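Translation initiation factor eIF2b-like protein (Chaetomium thermophilum, PDB 4ZEM) serves as the beta subunit of the eIF2B complex, which probably promotes guanine nucleotide exchange on eIF2 during translation initiation. Local coordinates at residues A[53-58]-A[163-168]; A[57-62]-A[158-162]; A[73-78]-A[387-391]. All coordinates share one frame. Residue numbers count along the deposited sequence, not the author numbering.

Contact 1 (A[53-58]-A[163-168])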
loop_
_atom_site.group_PDB
_atom_site.type_symbol
_atom_site.label_atom_id
_atom_site.label_comp_id
_atom_site.label_asym_id
_atom_site.label_seq_id
_atom_site.Cartn_x
_atom_site.Cartn_y
_atom_site.Cartn_z
ATOM N N LEU A 53 9.609 6.755 9.474
ATOM C CA LEU A 53 9.747 5.749 10.524
ATOM C C LEU A 53 11.194 5.276 10.635
ATOM O O LEU A 53 11.683 4.995 11.731
ATOM C CB LEU A 53 8.813 4.565 10.269
ATOM C CG LEU A 53 7.325 4.875 10.460
ATOM C CD1 LEU A 53 6.497 3.598 10.398
ATOM C CD2 LEU A 53 7.088 5.622 11.774
ATOM N N ARG A 54 11.881 5.210 9.499
ATOM C CA ARG A 54 13.296 4.862 9.490
ATOM C C ARG A 54 14.115 5.889 10.272
ATOM O O ARG A 54 15.053 5.538 10.995
ATOM C CB ARG A 54 13.820 4.763 8.061
ATOM C CG ARG A 54 15.214 4.174 7.960
ATOM C CD ARG A 54 15.672 4.094 6.518
ATOM N NE ARG A 54 17.056 3.653 6.416
ATOM C CZ ARG A 54 18.094 4.474 6.306
ATOM N NH1 ARG A 54 17.903 5.787 6.280
ATOM N NH2 ARG A 54 19.321 3.981 6.219
ATOM N N GLN A 55 13.744 7.155 10.131
ATOM C CA GLN A 55 14.440 8.231 10.816
ATOM C C GLN A 55 14.105 8.223 12.307
ATOM O O GLN A 55 14.927 8.603 13.141
ATOM C CB GLN A 55 14.058 9.580 10.208
ATOM C CG GLN A 55 14.782 9.911 8.925
ATOM C CD GLN A 55 16.289 9.913 9.075
ATOM O OE1 GLN A 55 16.828 10.409 10.064
ATOM N NE2 GLN A 55 16.980 9.357 8.084
ATOM N N VAL A 56 12.897 7.771 12.633
ATOM C CA VAL A 56 12.498 7.586 14.024
ATOM C C VAL A 56 13.357 6.510 14.682
ATOM O O VAL A 56 13.845 6.689 15.793
ATOM C CB VAL A 56 11.003 7.211 14.131
ATOM C CG1 VAL A 56 10.649 6.776 15.539
ATOM C CG2 VAL A 56 10.137 8.377 13.693
ATOM N N VAL A 57 13.561 5.402 13.977
ATOM C CA VAL A 57 14.413 4.328 14.475
ATOM C C VAL A 57 15.835 4.848 14.669
ATOM O O VAL A 57 16.486 4.550 15.668
ATOM C CB VAL A 57 14.419 3.111 13.526
ATOM C CG1 VAL A 57 15.439 2.079 13.985
ATOM C CG2 VAL A 57 13.030 2.493 13.459
ATOM N N ALA A 58 16.303 5.633 13.707
ATOM C CA ALA A 58 17.665 6.160 13.727
ATOM C C ALA A 58 17.919 7.255 14.770
ATOM O O ALA A 58 18.915 7.210 15.479
ATOM C CB ALA A 58 18.030 6.683 12.346
ATOM N N VAL A 163 17.162 -3.036 11.893
ATOM C CA VAL A 163 15.811 -2.526 11.678
ATOM C C VAL A 163 15.767 -1.504 10.550
ATOM O O VAL A 163 14.869 -1.540 9.705
ATOM C CB VAL A 163 15.234 -1.893 12.960
ATOM C CG1 VAL A 163 13.960 -1.113 12.652
ATOM C CG2 VAL A 163 14.970 -2.963 14.002
ATOM N N MET A 164 16.744 -0.603 10.525
ATOM C CA MET A 164 16.804 0.407 9.478
ATOM C C MET A 164 16.938 -0.237 8.099
ATOM O O MET A 164 16.303 0.192 7.132
ATOM C CB MET A 164 17.980 1.358 9.726
ATOM C CG MET A 164 17.798 2.300 10.910
ATOM S SD MET A 164 19.252 3.318 11.278
ATOM C CE MET A 164 19.443 4.225 9.748
ATOM N N ASP A 165 17.752 -1.284 8.024
ATOM C CA ASP A 165 17.904 -2.065 6.804
ATOM C C ASP A 165 16.573 -2.676 6.354
ATOM O O ASP A 165 16.221 -2.628 5.171
ATOM C CB ASP A 165 18.969 -3.146 7.008
ATOM C CG ASP A 165 20.375 -2.626 6.743
ATOM O OD1 ASP A 165 20.504 -1.529 6.159
ATOM O OD2 ASP A 165 21.352 -3.304 7.121
ATOM N N GLY A 166 15.841 -3.251 7.302
ATOM C CA GLY A 166 14.564 -3.883 7.018
ATOM C C GLY A 166 13.550 -2.880 6.505
ATOM O O GLY A 166 12.732 -3.194 5.626
ATOM N N ILE A 167 13.596 -1.670 7.061
ATOM C CA ILE A 167 12.714 -0.595 6.623
ATOM C C ILE A 167 13.039 -0.160 5.193
ATOM O O ILE A 167 12.137 0.181 4.424
ATOM C CB ILE A 167 12.788 0.614 7.575
ATOM C CG1 ILE A 167 12.318 0.207 8.975
ATOM C CG2 ILE A 167 11.914 1.752 7.068
ATOM C CD1 ILE A 167 12.181 1.375 9.936
ATOM N N GLU A 168 14.315 -0.193 4.824
ATOM C CA GLU A 168 14.698 0.126 3.450
ATOM C C GLU A 168 14.096 -0.887 2.490
ATOM O O GLU A 168 13.669 -0.545 1.391
ATOM C CB GLU A 168 16.217 0.142 3.292
ATOM C CG GLU A 168 16.826 1.523 3.221
ATOM C CD GLU A 168 18.344 1.494 3.256
ATOM O OE1 GLU A 168 18.917 0.858 4.169
ATOM O OE2 GLU A 168 18.964 2.114 2.366
#
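Helices 43-59 and 154-182 run antiparallel in the N-terminal helical region, the axes of their segments 53-58 and 163-168 lying 9.5 Å apart at 175°. Apolar packing dominates the inner side. Val57 points at the partner helix and meets three residues: its CG1 lies 3.8 Å from Val163 CG1 and 3.9 Å from Met164 CG, while its CG2 lies 3.8 Å from Ile167 CD1. Ile167 also touches Arg54, one turn before Val57: Ile167 CG2 is 3.7 Å from Arg54 CB. Helix 88-104 continues this apolar layer through Val96, which touches both Leu53 and Ile167. Nearer the surface, Met164 bends over helix 43-59, placing its SD 3.7 Å from Ala58 CB and its CE over one face of the Arg54 guanidinium, 3.5 Å from Arg54 NH2. The one charged pairing is a long salt bridge, Arg54 NH2 to Glu168 OE1 at 3.8 Å; Arg20 brings a like charge close to the same guanidinium. No hydrogen bond crosses between the segments. Cohesion therefore rests on dispersion and shape fit, shared between the Val57, Val163 and Ile167 packing inside and the larger Arg54-Met164 overlap outside, the salt bridge adding only a loose electrostatic link.

Contact 2 (A[57-62]-A[158-162])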
loop_
_atom_site.group_PDB
_atom_site.type_symbol
_atom_site.label_atom_id
_atom_site.label_comp_id
_atom_site.label_asym_id
_atom_site.label_seq_id
_atom_site.Cartn_x
_atom_site.Cartn_y
_atom_site.Cartn_z
ATOM N N VAL A 57 13.561 5.402 13.977
ATOM C CA VAL A 57 14.413 4.328 14.475
ATOM C C VAL A 57 15.835 4.848 14.669
ATOM O O VAL A 57 16.486 4.550 15.668
ATOM C CB VAL A 57 14.419 3.111 13.526
ATOM C CG1 VAL A 57 15.439 2.079 13.985
ATOM C CG2 VAL A 57 13.030 2.493 13.459
ATOM N N ALA A 58 16.303 5.633 13.707
ATOM C CA ALA A 58 17.665 6.160 13.727
ATOM C C ALA A 58 17.919 7.255 14.770
ATOM O O ALA A 58 18.915 7.210 15.479
ATOM C CB ALA A 58 18.030 6.683 12.346
ATOM N N LYS A 59 17.040 8.249 14.843
ATOM C CA LYS A 59 17.301 9.429 15.662
ATOM C C LYS A 59 16.600 9.504 17.023
ATOM O O LYS A 59 17.065 10.229 17.899
ATOM C CB LYS A 59 16.965 10.686 14.863
ATOM C CG LYS A 59 17.745 10.822 13.566
ATOM C CD LYS A 59 17.467 12.166 12.917
ATOM C CE LYS A 59 18.476 12.489 11.830
ATOM N NZ LYS A 59 18.419 13.928 11.447
ATOM N N SER A 60 15.480 8.807 17.207
ATOM C CA SER A 60 14.786 8.873 18.497
ATOM C C SER A 60 15.613 8.208 19.608
ATOM O O SER A 60 16.528 7.432 19.330
ATOM C CB SER A 60 13.394 8.243 18.407
ATOM O OG SER A 60 13.465 6.830 18.414
ATOM N N LYS A 61 15.273 8.505 20.863
ATOM C CA LYS A 61 15.887 7.857 22.028
ATOM C C LYS A 61 15.136 6.625 22.547
ATOM O O LYS A 61 13.938 6.695 22.816
ATOM C CB LYS A 61 15.999 8.870 23.174
ATOM C CG LYS A 61 16.790 10.123 22.861
ATOM C CD LYS A 61 16.652 11.130 23.994
ATOM C CE LYS A 61 16.966 12.536 23.522
ATOM N NZ LYS A 61 18.432 12.738 23.368
ATOM N N TRP A 62 15.837 5.500 22.574
ATOM C CA TRP A 62 15.305 4.241 23.061
ATOM C C TRP A 62 16.482 3.340 23.393
ATOM O O TRP A 62 17.524 3.427 22.752
ATOM C CB TRP A 62 14.408 3.584 22.010
ATOM C CG TRP A 62 15.076 3.393 20.691
ATOM C CD1 TRP A 62 15.152 4.295 19.679
ATOM C CD2 TRP A 62 15.770 2.227 20.241
ATOM N NE1 TRP A 62 15.850 3.768 18.628
ATOM C CE2 TRP A 62 16.241 2.498 18.949
ATOM C CE3 TRP A 62 16.040 0.982 20.809
ATOM C CZ2 TRP A 62 16.963 1.571 18.211
ATOM C CZ3 TRP A 62 16.758 0.066 20.077
ATOM C CH2 TRP A 62 17.211 0.362 18.792
ATOM N N ALA A 158 23.219 -2.636 17.367
ATOM C CA ALA A 158 23.138 -3.740 16.418
ATOM C C ALA A 158 21.713 -3.918 15.914
ATOM O O ALA A 158 21.487 -4.123 14.721
ATOM C CB ALA A 158 23.639 -5.023 17.055
ATOM N N LEU A 159 20.754 -3.821 16.830
ATOM C CA LEU A 159 19.343 -3.960 16.485
ATOM C C LEU A 159 18.907 -2.780 15.628
ATOM O O LEU A 159 18.201 -2.955 14.633
ATOM C CB LEU A 159 18.497 -4.075 17.762
ATOM C CG LEU A 159 16.968 -4.254 17.766
ATOM C CD1 LEU A 159 16.186 -3.015 17.359
ATOM C CD2 LEU A 159 16.539 -5.487 16.969
ATOM N N ARG A 160 19.360 -1.587 16.006
ATOM C CA ARG A 160 19.020 -0.363 15.293
ATOM C C ARG A 160 19.422 -0.456 13.829
ATOM O O ARG A 160 18.652 -0.095 12.943
ATOM C CB ARG A 160 19.704 0.841 15.943
ATOM C CG ARG A 160 19.320 2.187 15.346
ATOM C CD ARG A 160 20.217 3.288 15.891
ATOM N NE ARG A 160 21.392 3.466 15.046
ATOM C CZ ARG A 160 21.648 4.552 14.324
ATOM N NH1 ARG A 160 20.814 5.580 14.342
ATOM N NH2 ARG A 160 22.746 4.610 13.584
ATOM N N SER A 161 20.630 -0.954 13.586
ATOM C CA SER A 161 21.152 -1.086 12.233
ATOM C C SER A 161 20.328 -2.058 11.401
ATOM O O SER A 161 20.033 -1.802 10.232
ATOM C CB SER A 161 22.612 -1.537 12.259
ATOM O OG SER A 161 23.056 -1.852 10.951
ATOM N N GLU A 162 19.968 -3.183 12.005
ATOM C CA GLU A 162 19.215 -4.213 11.300
ATOM C C GLU A 162 17.787 -3.764 10.970
ATOM O O GLU A 162 17.262 -4.073 9.898
ATOM C CB GLU A 162 19.191 -5.502 12.124
ATOM C CG GLU A 162 19.368 -6.774 11.299
ATOM C CD GLU A 162 20.757 -6.906 10.682
ATOM O OE1 GLU A 162 20.980 -7.889 9.944
ATOM O OE2 GLU A 162 21.626 -6.041 10.927
#
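In the N-terminal helical bundle, helix 43-59 ends beside helix 154-182, and the turn leading toward helix 65-82 folds back against the same neighbour. Arg160 has the largest buried area here. Its aliphatic portion lies along the last turn of helix 43-59, where Arg160 CG is 3.7 Å from Val57 O and 4.1 Å from Val57 CG1. The side chain then bends at chi3, near +90°, and carries the guanidinium over to the helix end: Arg160 NH1 stands 3.6 Å from Ala58 CB and gives a weak hydrogen bond to the Ala58 carbonyl oxygen, which lies near the plane of the guanidinium at its edge.

Trp62, the second large contributor, sits beyond the point where the backbone leaves helical geometry at Ser60. Its CA-to-CB bond points toward helix 154-182, and the six-membered part of the indole meets that helix. Trp62 CZ2 is 3.6 Å from Arg160 CB, which approaches the ring at its edge, and Trp62 CH2 is 3.8 Å from Leu159 CD1. Leu68 of helix 65-82 touches both Trp62 and Leu159, so the indole is enclosed where three helices converge.

Ala58 adds its methyl group beside the guanidinium. Two carbonyls of the final helical turn thus receive side-chain donors: Ala58 O takes the weak bond from Arg160, whereas Val57 O accepts a well-directed hydrogen bond from Trp62 NE1 at 3.1 Å, with an N-H...O angle of 160°.

Contact 3 (A[73-78]-A[387-391])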
loop_
_atom_site.group_PDB
_atom_site.type_symbol
_atom_site.label_atom_id
_atom_site.label_comp_id
_atom_site.label_asym_id
_atom_site.label_seq_id
_atom_site.Cartn_x
_atom_site.Cartn_y
_atom_site.Cartn_z
ATOM N N GLN A 73 5.202 3.552 17.160
ATOM C CA GLN A 73 3.751 3.585 17.232
ATOM C C GLN A 73 3.239 5.003 17.476
ATOM O O GLN A 73 2.248 5.423 16.877
ATOM C CB GLN A 73 3.250 2.644 18.323
ATOM C CG GLN A 73 1.901 3.045 18.868
ATOM C CD GLN A 73 1.225 1.935 19.632
ATOM O OE1 GLN A 73 1.750 0.825 19.744
ATOM N NE2 GLN A 73 0.039 2.223 20.149
ATOM N N THR A 74 3.917 5.738 18.351
ATOM C CA THR A 74 3.542 7.117 18.634
ATOM C C THR A 74 3.686 8.027 17.415
ATOM O O THR A 74 2.803 8.841 17.129
ATOM C CB THR A 74 4.375 7.699 19.786
ATOM O OG1 THR A 74 4.296 6.828 20.920
ATOM C CG2 THR A 74 3.846 9.064 20.168
ATOM N N ALA A 75 4.806 7.905 16.709
ATOM C CA ALA A 75 5.024 8.696 15.502
ATOM C C ALA A 75 4.021 8.298 14.425
ATOM O O ALA A 75 3.483 9.152 13.721
ATOM C CB ALA A 75 6.446 8.534 15.000
ATOM N N GLY A 76 3.775 6.994 14.308
ATOM C CA GLY A 76 2.831 6.475 13.338
ATOM C C GLY A 76 1.424 6.972 13.605
ATOM O O GLY A 76 0.673 7.277 12.676
ATOM N N ALA A 77 1.070 7.050 14.881
ATOM C CA ALA A 77 -0.249 7.509 15.298
ATOM C C ALA A 77 -0.491 8.959 14.885
ATOM O O ALA A 77 -1.588 9.320 14.458
ATOM C CB ALA A 77 -0.407 7.350 16.798
ATOM N N ARG A 78 0.540 9.784 15.040
ATOM C CA ARG A 78 0.484 11.203 14.695
ATOM C C ARG A 78 0.282 11.406 13.196
ATOM O O ARG A 78 -0.524 12.232 12.765
ATOM C CB ARG A 78 1.779 11.883 15.138
ATOM C CG ARG A 78 1.928 11.993 16.634
ATOM C CD ARG A 78 3.192 12.731 17.040
ATOM N NE ARG A 78 3.293 14.081 16.501
ATOM C CZ ARG A 78 4.390 14.828 16.594
ATOM N NH1 ARG A 78 4.415 16.053 16.084
ATOM N NH2 ARG A 78 5.467 14.343 17.200
ATOM N N PHE A 387 -6.028 -2.984 16.894
ATOM C CA PHE A 387 -6.193 -1.740 17.639
ATOM C C PHE A 387 -5.928 -0.598 16.681
ATOM O O PHE A 387 -5.098 -0.719 15.777
ATOM C CB PHE A 387 -5.255 -1.678 18.857
ATOM C CG PHE A 387 -3.797 -1.605 18.496
ATOM C CD1 PHE A 387 -3.070 -2.769 18.279
ATOM C CD2 PHE A 387 -3.156 -0.383 18.365
ATOM C CE1 PHE A 387 -1.734 -2.718 17.938
ATOM C CE2 PHE A 387 -1.816 -0.325 18.022
ATOM C CZ PHE A 387 -1.103 -1.496 17.809
ATOM N N SER A 388 -6.581 0.533 16.901
ATOM C CA SER A 388 -6.303 1.666 16.041
ATOM C C SER A 388 -5.230 2.517 16.675
ATOM O O SER A 388 -5.201 2.705 17.891
ATOM C CB SER A 388 -7.555 2.503 15.791
ATOM O OG SER A 388 -8.005 3.107 16.983
ATOM N N LEU A 389 -4.313 2.981 15.837
ATOM C CA LEU A 389 -3.220 3.815 16.296
ATOM C C LEU A 389 -3.850 5.054 16.863
ATOM O O LEU A 389 -4.779 5.571 16.262
ATOM C CB LEU A 389 -2.281 4.157 15.144
ATOM C CG LEU A 389 -1.630 2.937 14.497
ATOM C CD1 LEU A 389 -0.901 3.310 13.216
ATOM C CD2 LEU A 389 -0.695 2.261 15.491
ATOM N N GLN A 390 -3.426 5.498 18.039
ATOM C CA GLN A 390 -3.938 6.758 18.561
ATOM C C GLN A 390 -2.987 7.443 19.544
ATOM O O GLN A 390 -2.405 6.791 20.413
ATOM C CB GLN A 390 -5.311 6.549 19.193
ATOM C CG GLN A 390 -6.319 7.567 18.688
ATOM C CD GLN A 390 -7.734 7.237 19.076
ATOM O OE1 GLN A 390 -7.998 6.193 19.661
ATOM N NE2 GLN A 390 -8.657 8.136 18.764
ATOM N N VAL A 391 -2.824 8.756 19.399
ATOM C CA VAL A 391 -1.928 9.507 20.271
ATOM C C VAL A 391 -2.652 9.897 21.555
ATOM O O VAL A 391 -3.872 10.061 21.565
ATOM C CB VAL A 391 -1.404 10.792 19.600
ATOM C CG1 VAL A 391 -0.407 11.491 20.514
ATOM C CG2 VAL A 391 -0.777 10.482 18.263
#
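An extended C-terminal tail, residues 387-391, packs here across helix 65-82 of the N-terminal helical bundle, having returned from the Rossmann-like domain with its largely parallel sheet. Gln73 comes first: its amide NE2 lies 3.8 Å from Phe387 CE2, and its CG is 4.3 Å from Leu389 CD2. Phe387 itself forms a cation-pi pair with Arg94 of helix 88-104, and Arg94 NH2 also hydrogen-bonds to Phe387 O. Thr74 contributes through its backbone, Thr74 O lying 4.1 Å from Val391 CG2, while its hydroxyl OG1 is hydrogen-bonded to Tyr70 O. At Gly76 the helix surface stays low, and Leu389 CD1 comes within 4.3 Å of Gly76 O. The CA-to-CB bond of Ala77 points toward the tail, and Ala77 and Leu389 are the nearest CA pair, 4.8 Å apart. Ala77 CA is 3.9 Å from Leu389 CB, and Ala77 CB is 3.8 Å from Gln390 N and 3.5 Å from Val391 CG2. The small side chain lets the tail lie close, without any hydrogen bond between the segments. Arg78 finishes the surface. Its guanidinium turns to salt bridges with Glu25 and Glu29, leaving aliphatic Arg78 CG against Val391 CG2 at 3.5 Å.

All three contacts are partly buried. Contacts 1 and 2 hold the same two helices, 43-59 and 154-182, share Val57 and Ala58, and have centres 7 Å apart. In contact 1, with half its touching residues buried, apolar side chains and the stem of an arginine fill the gap. Contact 2 lies farther out, at the helix end, where a carbonyl of the last turn takes a weak hydrogen bond from Arg160 and an indole joins the aliphatic packing. Contact 3, the most superficial, joins a non-helical tail to the next helix, 65-82, and alone has exposed residues among those touching. Packing of Val56 CG2 on Ala75 CB, 3.9 Å apart, connects contacts 1 and 3.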